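PDB 7C45: CCHC-type domain-containing protein, which probably trims guide RNAs from their 3' ends as an RNase D-type 3'-5' exoribonuclease, and carries two zinc sites built of three cysteines and one histidine. Local coordinates for residues V29-G34 and V69-D74; R36-D41 and Q88-D93; F127-Q132 and A246-Y251; Y201-K206 and V210-V215. All coordinates share one frame; numbering follows the deposited sequence.

Overall arrangement
From the N terminus, helix 22-33 opens contact 1, which closes on strand 70-74. Contact 2 starts in between, on strand 37-44, and closes later on helix 80-92, so the two loops cross. Both pack helices onto the same mixed sheet of the exonuclease domain, and they touch where L32 of contact 1 meets L90 and I38 of contact 2. After strand 121-123 the chain adds helices and loops but no further strand. Contact 3 joins helix 124-136 to helix 245-251 over 113 intervening residues, and contact 4, the turn from helix 182-202 into helix 212-226, falls within that span. F127 packs on V212, joining contacts 3 and 4 on the same side of the molecule.

Contact 1: V29-G34 and V69-D74; sequences VTSLQG and VVFLFD
This is a buried, apolar helix-on-sheet contact in the RNase H-like exonuclease domain, where helix 22-33 lies over strand 70-74, an inner strand flanked by strands 16-19 and 57-64. The helix and strand segments run at 133° to one another, with their axes 10.9 Å apart at closest approach, a gap filled by L32, S31 and two phenylalanines. L32 forks between the rings. With its CG anti to the carbonyl carbon (chi1 -64°), its two methyl groups reach down onto alternate residues of the strand, F71 and F73, which both face the helix: L32 CD1 meets F73 CZ at 3.8 Å, and L32 CD2 meets F71 CD2 at 4.1 Å. Both methyl groups come in at a ring edge. S31 adds a second approach to F71, S31 OG lying in the ring plane at 3.8 Å from F71 CE2. One face of that ring is taken by V69 CG1, 3.6 Å above its plane. F73 also stands edge-to-face with F83 of helix 80-92, and L32 touches M87 and L90 of that helix, so a second helix shares the cluster. At the far end of the strand D74 serves as N-cap for helix 75-78 and salt-bridges R178. Hydrophobic packing holds the layers together here: the rings meet the helix through C-H edges, and the oxygen of the partly buried S31 lies beside one of them.

Contact 2: R36-D41 and Q88-D93; sequences RSIALD and QSLLSD. With CA (calcium ion), chain E; CA (calcium ion), chain F; nucleotides of chain B.
I38 pushes its CD1 against L90 CD2 at 3.4 Å, closer than ordinary van der Waals contact between carbons. Two residues further along strand 37-44 and one along helix 80-92, L40 CD1 meets L91 CD2 at 3.7 Å. In both pairs the side chains cross obliquely, methyl against methyl, and all four residues are buried. L90 holds its CG anti to the backbone N (chi1 -178°), which carries CD2 down to the isoleucine, and L32 of helix 22-33 also touches I38. Within 88-93, S92 OG donates to Q88 O at 2.7 Å, while S92 N reaches the same oxygen from the opposite face of its plane, so two donors grip one carbonyl.

The strand alternates. A39 and D41 turn to its other side, toward helix 182-202, and D41 places its carboxylate between two calcium ions. D41 OD2 binds the calcium of chain E at 2.2 Å, together with E43 and D191; D41 OD1 binds the calcium of chain F at 2.4 Å. OP1 of U10 of chain B bridges the pair, lying 2.2 Å from the calcium of chain E and 2.5 Å from that of chain F, and waters fill further positions on both ions. This matches the two-metal site of DEDD exonucleases. The strand thus has two chemistries back to back: close-packed methyl groups fix one side to the helix, while the other presents a carboxylate whose oxygens are divided between two cations that also hold an RNA phosphate.

Contact 3: F127-Q132 and A246-Y251; sequences FFTAIQ and AWLERY
Both segments are helical, 127-132 on helix 124-136 and 246-251 on helix 245-251, and their backbones come closest at A130 and L248, whose CA atoms are 6.9 Å apart. Such an approach is possible because A130 puts little more than its backbone in the way. L248 alone reaches across from its helix: with CG anti to the carbonyl carbon and beside the backbone N (chi1 -76°), it lays one branch on the alanine, L248 CD2 lying 4.2 Å from A130 CA and 4.4 Å from A130 CB. Its other branch meets the preceding residue more loosely, L248 CD1 standing 4.5 Å from T129 CG2. The threonine thus offers its methyl group to the leucine, while T129 OG1 is hydrogen-bonded to R140 O. W133 and N139 extend the surface under L248.

Away from the interface, side chains of each helix also meet one another. Q132 NE2 makes a weak bond to F128 O at 3.5 Å and also sits over one face of the F128 ring. Y251 OH lies over the centre of the R250 guanidinium, 3.3 Å above its plane, and is hydrogen-bonded by Q221 of helix 212-226. W247 turns to that same helix, its ring edge-to-face with Y222. The contact is a small, buried helix-helix packing in which a leucine rests on an alanine and the methyl group of a threonine. It joins helix 245-251 to helix 124-136 in the part of the fold that follows the last strand of the exonuclease sheet.

Contact 4: Y201-K206 and V210-V215; sequences YLVGNK and VDVVAV
A short helix-loop-helix connection turns the chain here, from the end of helix 182-202 into helix 212-226, and V212 closes it. The apolar part rests on one methyl group. V212 CG1, anti to the carbonyl carbon (chi1 -53°), reaches back over the departing backbone, lying 3.9 Å from G204 N, 4.0 Å from V203 CA and 4.2 Å from V203 CG1, where the two valine side chains cross at about a right angle. F127 of helix 124-136 packs on V212, and L122 of the edge strand 121-123 touches V203, so the turn lies against the exonuclease core.

The polar part ties the loop to the helix end. V203 is the first residue to leave helical geometry, and G204 follows with a positive phi of 65°. N205 then folds back on the helix end: N205 ND2 donates to Y201 O at 3.1 Å, in the carbonyl plane and nearly in its own amide plane, while N205 OD1 accepts from D207 N, as in an Asx turn. Both ends of one amide thus hold the bend. On the other side, D211 takes the N-cap position, though its side chain makes no capping bond, and helix 212-226 begins with the backbone bond from V215 N to D211 O, 3.2 Å long.

Contact 1: V29-G34 and V69-D74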
# COMPACT_ATOMS: atom_id res chain seq x y z
N VAL A 29 21.60 -2.95 -0.88
CA VAL A 29 21.71 -1.53 -0.54
C VAL A 29 22.25 -0.72 -1.71
O VAL A 29 21.72 0.33 -2.06
CB VAL A 29 22.58 -1.35 0.72
CG1 VAL A 29 22.95 0.09 0.89
CG2 VAL A 29 21.82 -1.87 1.94
N THR A 30 23.35 -1.19 -2.32
CA THR A 30 23.87 -0.47 -3.48
C THR A 30 22.82 -0.33 -4.59
O THR A 30 22.71 0.73 -5.21
CB THR A 30 25.12 -1.16 -4.02
OG1 THR A 30 26.09 -1.27 -2.99
CG2 THR A 30 25.71 -0.35 -5.16
N SER A 31 22.02 -1.36 -4.84
CA SER A 31 20.96 -1.24 -5.84
C SER A 31 19.94 -0.18 -5.46
O SER A 31 19.63 0.72 -6.24
CB SER A 31 20.26 -2.58 -6.03
OG SER A 31 19.15 -2.43 -6.90
N LEU A 32 19.41 -0.28 -4.24
CA LEU A 32 18.39 0.67 -3.83
C LEU A 32 18.92 2.09 -3.77
O LEU A 32 18.16 3.04 -3.93
CB LEU A 32 17.82 0.27 -2.47
CG LEU A 32 17.10 -1.05 -2.41
CD1 LEU A 32 16.86 -1.41 -0.94
CD2 LEU A 32 15.79 -1.00 -3.19
N GLN A 33 20.23 2.25 -3.54
CA GLN A 33 20.83 3.58 -3.51
C GLN A 33 20.67 4.33 -4.83
O GLN A 33 20.70 5.56 -4.83
CB GLN A 33 22.31 3.48 -3.17
CG GLN A 33 22.53 3.40 -1.70
CD GLN A 33 23.98 3.24 -1.34
OE1 GLN A 33 24.80 2.83 -2.14
NE2 GLN A 33 24.30 3.56 -0.09
N GLY A 34 20.56 3.62 -5.94
CA GLY A 34 20.32 4.26 -7.22
C GLY A 34 18.86 4.43 -7.60
O GLY A 34 18.56 4.79 -8.74
N VAL A 69 13.74 -6.63 -9.50
CA VAL A 69 13.81 -7.67 -8.48
C VAL A 69 13.04 -7.19 -7.26
O VAL A 69 12.91 -5.99 -7.03
CB VAL A 69 15.29 -7.99 -8.09
CG1 VAL A 69 15.88 -6.88 -7.27
CG2 VAL A 69 15.40 -9.31 -7.34
N VAL A 70 12.56 -8.14 -6.47
CA VAL A 70 11.99 -7.85 -5.15
C VAL A 70 12.99 -8.33 -4.10
O VAL A 70 13.32 -9.52 -4.07
CB VAL A 70 10.63 -8.52 -4.96
CG1 VAL A 70 10.12 -8.34 -3.51
CG2 VAL A 70 9.63 -7.99 -5.98
N PHE A 71 13.52 -7.42 -3.30
CA PHE A 71 14.43 -7.83 -2.24
C PHE A 71 13.60 -8.23 -1.03
O PHE A 71 12.73 -7.47 -0.61
CB PHE A 71 15.39 -6.71 -1.86
CG PHE A 71 16.41 -6.36 -2.93
CD1 PHE A 71 17.32 -7.30 -3.38
CD2 PHE A 71 16.48 -5.05 -3.44
CE1 PHE A 71 18.26 -6.97 -4.34
CE2 PHE A 71 17.40 -4.71 -4.41
CZ PHE A 71 18.30 -5.66 -4.85
N LEU A 72 13.86 -9.41 -0.48
CA LEU A 72 13.23 -9.82 0.77
C LEU A 72 14.31 -9.77 1.84
O LEU A 72 15.14 -10.68 1.94
CB LEU A 72 12.62 -11.21 0.67
CG LEU A 72 11.60 -11.40 -0.46
CD1 LEU A 72 11.19 -12.85 -0.53
CD2 LEU A 72 10.39 -10.50 -0.20
N PHE A 73 14.31 -8.71 2.63
CA PHE A 73 15.33 -8.55 3.65
C PHE A 73 14.96 -9.42 4.84
O PHE A 73 13.93 -9.18 5.48
CB PHE A 73 15.46 -7.10 4.07
CG PHE A 73 16.07 -6.22 3.03
CD1 PHE A 73 17.44 -6.20 2.84
CD2 PHE A 73 15.28 -5.41 2.23
CE1 PHE A 73 18.02 -5.39 1.89
CE2 PHE A 73 15.85 -4.58 1.27
CZ PHE A 73 17.22 -4.57 1.11
N ASP A 74 15.79 -10.42 5.14
CA ASP A 74 15.53 -11.28 6.28
C ASP A 74 16.13 -10.60 7.51
O ASP A 74 17.26 -10.85 7.94
CB ASP A 74 16.11 -12.67 6.05
CG ASP A 74 15.76 -13.64 7.16
OD1 ASP A 74 15.30 -13.19 8.22
OD2 ASP A 74 15.98 -14.85 6.99

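Contact 2: R36-D41 and Q88-D93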
# COMPACT_ATOMS: atom_id res chain seq x y z
N ARG A 36 14.94 6.03 -7.59
CA ARG A 36 14.13 7.21 -7.35
C ARG A 36 12.90 6.91 -6.52
O ARG A 36 12.43 7.80 -5.79
CB ARG A 36 13.69 7.83 -8.69
CG ARG A 36 14.83 8.21 -9.62
CD ARG A 36 15.81 9.16 -8.94
NE ARG A 36 15.10 10.24 -8.29
CZ ARG A 36 15.58 10.95 -7.27
NH1 ARG A 36 14.85 11.92 -6.74
NH2 ARG A 36 16.79 10.69 -6.78
N SER A 37 12.34 5.70 -6.64
CA SER A 37 11.21 5.26 -5.84
C SER A 37 11.44 3.83 -5.37
O SER A 37 11.91 2.99 -6.13
CB SER A 37 9.90 5.33 -6.64
OG SER A 37 9.64 6.65 -7.04
N ILE A 38 11.12 3.57 -4.10
CA ILE A 38 11.26 2.24 -3.50
C ILE A 38 9.94 1.88 -2.84
O ILE A 38 9.54 2.54 -1.88
CB ILE A 38 12.39 2.17 -2.46
CG1 ILE A 38 13.72 2.65 -3.04
CG2 ILE A 38 12.49 0.76 -1.89
CD1 ILE A 38 14.75 2.78 -2.01
N ALA A 39 9.27 0.85 -3.35
CA ALA A 39 8.09 0.30 -2.69
C ALA A 39 8.53 -0.53 -1.50
O ALA A 39 9.40 -1.39 -1.64
CB ALA A 39 7.30 -0.56 -3.67
N LEU A 40 7.90 -0.30 -0.35
CA LEU A 40 8.25 -0.99 0.89
C LEU A 40 7.05 -1.69 1.50
O LEU A 40 5.90 -1.26 1.33
CB LEU A 40 8.82 -0.05 1.92
CG LEU A 40 10.19 0.51 1.61
CD1 LEU A 40 10.53 1.60 2.60
CD2 LEU A 40 11.26 -0.58 1.66
N ASP A 41 7.34 -2.75 2.24
CA ASP A 41 6.34 -3.55 2.93
C ASP A 41 7.07 -4.26 4.07
O ASP A 41 8.29 -4.41 4.05
CB ASP A 41 5.69 -4.52 1.95
CG ASP A 41 4.50 -5.26 2.52
OD1 ASP A 41 3.91 -4.83 3.51
OD2 ASP A 41 4.16 -6.29 1.92
N GLN A 88 19.40 2.69 6.99
CA GLN A 88 18.79 3.86 7.64
C GLN A 88 19.03 5.13 6.83
O GLN A 88 18.17 6.01 6.78
CB GLN A 88 19.33 4.02 9.07
CG GLN A 88 20.82 4.25 9.17
CD GLN A 88 21.30 4.27 10.60
OE1 GLN A 88 20.61 4.77 11.49
NE2 GLN A 88 22.48 3.71 10.84
N SER A 89 20.19 5.24 6.19
CA SER A 89 20.47 6.44 5.43
C SER A 89 19.56 6.56 4.21
O SER A 89 19.07 7.64 3.88
CB SER A 89 21.94 6.43 5.01
OG SER A 89 22.21 7.52 4.17
N LEU A 90 19.33 5.45 3.54
CA LEU A 90 18.43 5.44 2.41
C LEU A 90 16.99 5.72 2.85
O LEU A 90 16.26 6.47 2.19
CB LEU A 90 18.57 4.08 1.74
CG LEU A 90 17.91 3.55 0.50
CD1 LEU A 90 18.66 2.28 0.19
CD2 LEU A 90 16.49 3.23 0.84
N LEU A 91 16.56 5.10 3.95
CA LEU A 91 15.20 5.34 4.40
C LEU A 91 14.99 6.79 4.81
O LEU A 91 13.90 7.33 4.64
CB LEU A 91 14.84 4.39 5.55
CG LEU A 91 14.86 2.90 5.20
CD1 LEU A 91 14.89 1.99 6.43
CD2 LEU A 91 13.66 2.58 4.34
N SER A 92 16.04 7.46 5.29
CA SER A 92 15.98 8.84 5.74
C SER A 92 16.17 9.87 4.63
O SER A 92 15.99 11.07 4.90
CB SER A 92 17.05 9.10 6.82
OG SER A 92 16.96 8.15 7.86
N ASP A 93 16.54 9.45 3.42
CA ASP A 93 16.86 10.35 2.31
C ASP A 93 15.59 10.85 1.65
O ASP A 93 14.93 10.12 0.90
CB ASP A 93 17.74 9.60 1.30
CG ASP A 93 18.27 10.49 0.20
OD1 ASP A 93 17.84 11.64 0.03
OD2 ASP A 93 19.15 9.99 -0.53
CA CA E . 2.61 -7.59 2.77
CA CA F . 1.81 -4.19 4.47
P U B 10 0.16 -6.52 5.17
OP1 U B 10 1.37 -6.61 4.34
OP2 U B 10 -1.13 -7.12 4.71
O5' U B 10 0.47 -7.11 6.62
C5' U B 10 1.74 -6.90 7.21
C4' U B 10 1.82 -7.50 8.59
O4' U B 10 0.66 -7.10 9.35
C3' U B 10 1.78 -9.02 8.65
O3' U B 10 3.04 -9.60 8.43
C2' U B 10 1.26 -9.28 10.06
O2' U B 10 2.33 -9.14 10.99
C1' U B 10 0.29 -8.12 10.25
N1 U B 10 -1.11 -8.50 9.97
C2 U B 10 -1.76 -9.15 11.00
O2 U B 10 -1.20 -9.40 12.05
N3 U B 10 -3.06 -9.48 10.72
C4 U B 10 -3.75 -9.22 9.55
O4 U B 10 -4.91 -9.58 9.46
C5 U B 10 -3.00 -8.53 8.54
C6 U B 10 -1.73 -8.20 8.78
O HOH W 1 3.05 -9.18 0.42
O HOH W 2 1.23 -9.66 2.75
O HOH W 3 3.16 -4.19 6.43
O HOH W 4 0.60 -3.25 2.57
O HOH W 5 2.03 -1.74 4.75

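Contact 3: F127-Q132 and A246-Y251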
# COMPACT_ATOMS: atom_id res chain seq x y z
N PHE A 127 -3.40 7.88 -0.98
CA PHE A 127 -3.62 8.49 -2.29
C PHE A 127 -4.99 8.10 -2.84
O PHE A 127 -5.79 8.96 -3.24
CB PHE A 127 -2.51 8.07 -3.27
CG PHE A 127 -2.16 9.12 -4.32
CD1 PHE A 127 -3.15 9.81 -4.98
CD2 PHE A 127 -0.84 9.40 -4.61
CE1 PHE A 127 -2.83 10.77 -5.96
CE2 PHE A 127 -0.50 10.38 -5.56
CZ PHE A 127 -1.50 11.06 -6.23
N PHE A 128 -5.30 6.80 -2.82
CA PHE A 128 -6.58 6.36 -3.35
C PHE A 128 -7.73 6.92 -2.52
O PHE A 128 -8.74 7.37 -3.08
CB PHE A 128 -6.65 4.83 -3.39
CG PHE A 128 -7.88 4.30 -4.09
CD1 PHE A 128 -7.93 4.25 -5.48
CD2 PHE A 128 -8.97 3.86 -3.37
CE1 PHE A 128 -9.04 3.77 -6.12
CE2 PHE A 128 -10.09 3.36 -4.02
CZ PHE A 128 -10.13 3.31 -5.39
N THR A 129 -7.60 6.91 -1.19
CA THR A 129 -8.65 7.52 -0.37
C THR A 129 -8.81 9.00 -0.68
O THR A 129 -9.94 9.49 -0.78
CB THR A 129 -8.34 7.30 1.11
OG1 THR A 129 -8.39 5.90 1.37
CG2 THR A 129 -9.39 8.00 1.98
N ALA A 130 -7.71 9.73 -0.88
CA ALA A 130 -7.79 11.17 -1.13
C ALA A 130 -8.57 11.45 -2.41
O ALA A 130 -9.30 12.44 -2.49
CB ALA A 130 -6.39 11.78 -1.21
N ILE A 131 -8.42 10.57 -3.39
CA ILE A 131 -9.19 10.69 -4.63
C ILE A 131 -10.67 10.51 -4.34
O ILE A 131 -11.51 11.32 -4.77
CB ILE A 131 -8.68 9.67 -5.66
CG1 ILE A 131 -7.27 10.06 -6.12
CG2 ILE A 131 -9.65 9.54 -6.86
CD1 ILE A 131 -6.58 9.01 -6.97
N GLN A 132 -11.02 9.46 -3.59
CA GLN A 132 -12.42 9.27 -3.22
C GLN A 132 -12.95 10.42 -2.38
O GLN A 132 -14.14 10.74 -2.48
CB GLN A 132 -12.62 7.97 -2.44
CG GLN A 132 -11.97 6.80 -3.11
CD GLN A 132 -12.28 6.74 -4.58
OE1 GLN A 132 -13.45 6.82 -5.00
NE2 GLN A 132 -11.25 6.62 -5.37
N ALA A 246 -10.51 15.38 9.18
CA ALA A 246 -9.88 16.68 9.38
C ALA A 246 -8.56 16.78 8.62
O ALA A 246 -8.26 17.83 8.03
CB ALA A 246 -9.67 16.95 10.87
N TRP A 247 -7.76 15.71 8.61
CA TRP A 247 -6.53 15.76 7.82
C TRP A 247 -6.82 15.85 6.33
O TRP A 247 -6.12 16.54 5.59
CB TRP A 247 -5.65 14.55 8.12
CG TRP A 247 -5.02 14.62 9.47
CD1 TRP A 247 -5.23 15.57 10.43
CD2 TRP A 247 -4.06 13.72 9.99
NE1 TRP A 247 -4.47 15.29 11.54
CE2 TRP A 247 -3.74 14.16 11.29
CE3 TRP A 247 -3.45 12.57 9.50
CZ2 TRP A 247 -2.82 13.49 12.10
CZ3 TRP A 247 -2.55 11.91 10.31
CH2 TRP A 247 -2.25 12.37 11.59
N LEU A 248 -7.85 15.15 5.86
CA LEU A 248 -8.23 15.25 4.45
C LEU A 248 -8.63 16.68 4.11
O LEU A 248 -8.19 17.24 3.09
CB LEU A 248 -9.38 14.29 4.15
CG LEU A 248 -8.97 12.81 4.02
CD1 LEU A 248 -10.15 11.88 4.05
CD2 LEU A 248 -8.19 12.58 2.76
N GLU A 249 -9.46 17.29 4.95
CA GLU A 249 -9.85 18.68 4.73
C GLU A 249 -8.62 19.58 4.65
O GLU A 249 -8.56 20.47 3.79
CB GLU A 249 -10.80 19.17 5.83
CG GLU A 249 -12.11 18.39 5.95
CD GLU A 249 -13.30 19.05 5.24
OE1 GLU A 249 -13.05 19.89 4.34
OE2 GLU A 249 -14.46 18.72 5.57
N ARG A 250 -7.63 19.34 5.50
CA ARG A 250 -6.46 20.21 5.57
C ARG A 250 -5.53 20.02 4.38
O ARG A 250 -5.13 20.99 3.73
CB ARG A 250 -5.71 19.95 6.87
CG ARG A 250 -4.36 20.60 6.95
CD ARG A 250 -3.76 20.29 8.32
NE ARG A 250 -2.42 20.81 8.48
CZ ARG A 250 -1.67 20.61 9.55
NH1 ARG A 250 -0.45 21.12 9.63
NH2 ARG A 250 -2.15 19.87 10.55
N TYR A 251 -5.18 18.78 4.06
CA TYR A 251 -4.16 18.52 3.06
C TYR A 251 -4.71 18.40 1.64
O TYR A 251 -4.01 18.75 0.69
CB TYR A 251 -3.39 17.23 3.41
CG TYR A 251 -2.54 17.41 4.64
CD1 TYR A 251 -1.24 17.90 4.55
CD2 TYR A 251 -3.04 17.13 5.91
CE1 TYR A 251 -0.46 18.10 5.67
CE2 TYR A 251 -2.26 17.32 7.04
CZ TYR A 251 -0.97 17.80 6.91
OH TYR A 251 -0.20 18.01 8.03

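Contact 4: Y201-K206 and V210-V215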
# COMPACT_ATOMS: atom_id res chain seq x y z
N TYR A 201 0.29 4.31 -12.04
CA TYR A 201 -1.02 4.82 -12.37
C TYR A 201 -1.36 6.08 -11.60
O TYR A 201 -2.07 6.94 -12.12
CB TYR A 201 -2.08 3.76 -12.07
CG TYR A 201 -2.07 2.57 -12.99
CD1 TYR A 201 -1.23 1.48 -12.75
CD2 TYR A 201 -2.90 2.53 -14.10
CE1 TYR A 201 -1.23 0.40 -13.58
CE2 TYR A 201 -2.90 1.45 -14.93
CZ TYR A 201 -2.08 0.38 -14.67
OH TYR A 201 -2.10 -0.69 -15.51
N LEU A 202 -0.87 6.20 -10.36
CA LEU A 202 -1.31 7.25 -9.46
C LEU A 202 -0.38 8.45 -9.42
O LEU A 202 -0.84 9.57 -9.17
CB LEU A 202 -1.48 6.68 -8.05
CG LEU A 202 -2.65 5.70 -7.87
CD1 LEU A 202 -2.64 4.99 -6.50
CD2 LEU A 202 -3.99 6.40 -8.10
N VAL A 203 0.91 8.24 -9.66
CA VAL A 203 1.93 9.27 -9.50
C VAL A 203 2.31 9.79 -10.88
O VAL A 203 2.53 9.00 -11.81
CB VAL A 203 3.16 8.70 -8.77
CG1 VAL A 203 4.16 9.80 -8.46
CG2 VAL A 203 2.72 8.01 -7.51
N GLY A 204 2.40 11.11 -11.00
CA GLY A 204 2.75 11.71 -12.27
C GLY A 204 1.75 11.48 -13.37
O GLY A 204 2.08 11.61 -14.55
N ASN A 205 0.52 11.11 -13.01
CA ASN A 205 -0.55 10.94 -13.99
C ASN A 205 -1.31 12.25 -14.05
O ASN A 205 -2.03 12.61 -13.11
CB ASN A 205 -1.48 9.78 -13.61
CG ASN A 205 -2.55 9.53 -14.65
OD1 ASN A 205 -2.90 10.41 -15.43
ND2 ASN A 205 -3.09 8.32 -14.66
N LYS A 206 -1.16 12.96 -15.17
CA LYS A 206 -1.78 14.28 -15.31
C LYS A 206 -3.27 14.24 -15.01
O LYS A 206 -3.81 15.22 -14.49
CB LYS A 206 -1.51 14.82 -16.72
N VAL A 210 -5.98 14.52 -7.69
CA VAL A 210 -5.33 14.96 -6.47
C VAL A 210 -3.84 15.08 -6.74
O VAL A 210 -3.26 14.25 -7.44
CB VAL A 210 -5.61 13.98 -5.31
CG1 VAL A 210 -4.92 14.44 -4.04
CG2 VAL A 210 -7.11 13.89 -5.09
N ASP A 211 -3.22 16.14 -6.20
CA ASP A 211 -1.81 16.43 -6.43
C ASP A 211 -0.93 15.49 -5.60
O ASP A 211 -1.19 15.27 -4.42
CB ASP A 211 -1.50 17.88 -6.04
CG ASP A 211 -2.21 18.90 -6.92
OD1 ASP A 211 -2.27 18.69 -8.15
OD2 ASP A 211 -2.69 19.93 -6.39
N VAL A 212 0.12 14.95 -6.23
CA VAL A 212 1.01 14.05 -5.49
C VAL A 212 1.66 14.77 -4.31
O VAL A 212 1.86 14.17 -3.26
CB VAL A 212 2.06 13.45 -6.44
CG1 VAL A 212 1.37 12.81 -7.62
CG2 VAL A 212 2.97 14.50 -6.94
N VAL A 213 1.96 16.06 -4.45
CA VAL A 213 2.58 16.81 -3.37
C VAL A 213 1.66 16.87 -2.15
O VAL A 213 2.09 16.74 -1.00
CB VAL A 213 2.96 18.22 -3.85
CG1 VAL A 213 3.33 19.06 -2.68
CG2 VAL A 213 4.11 18.17 -4.83
N ALA A 214 0.36 17.06 -2.40
CA ALA A 214 -0.61 17.08 -1.31
C ALA A 214 -0.60 15.75 -0.57
O ALA A 214 -0.62 15.73 0.67
CB ALA A 214 -2.01 17.36 -1.84
N VAL A 215 -0.57 14.65 -1.30
CA VAL A 215 -0.59 13.34 -0.64
C VAL A 215 0.74 13.07 0.05
O VAL A 215 0.79 12.40 1.09
CB VAL A 215 -0.95 12.24 -1.65
CG1 VAL A 215 -1.07 10.91 -0.94
CG2 VAL A 215 -2.26 12.57 -2.35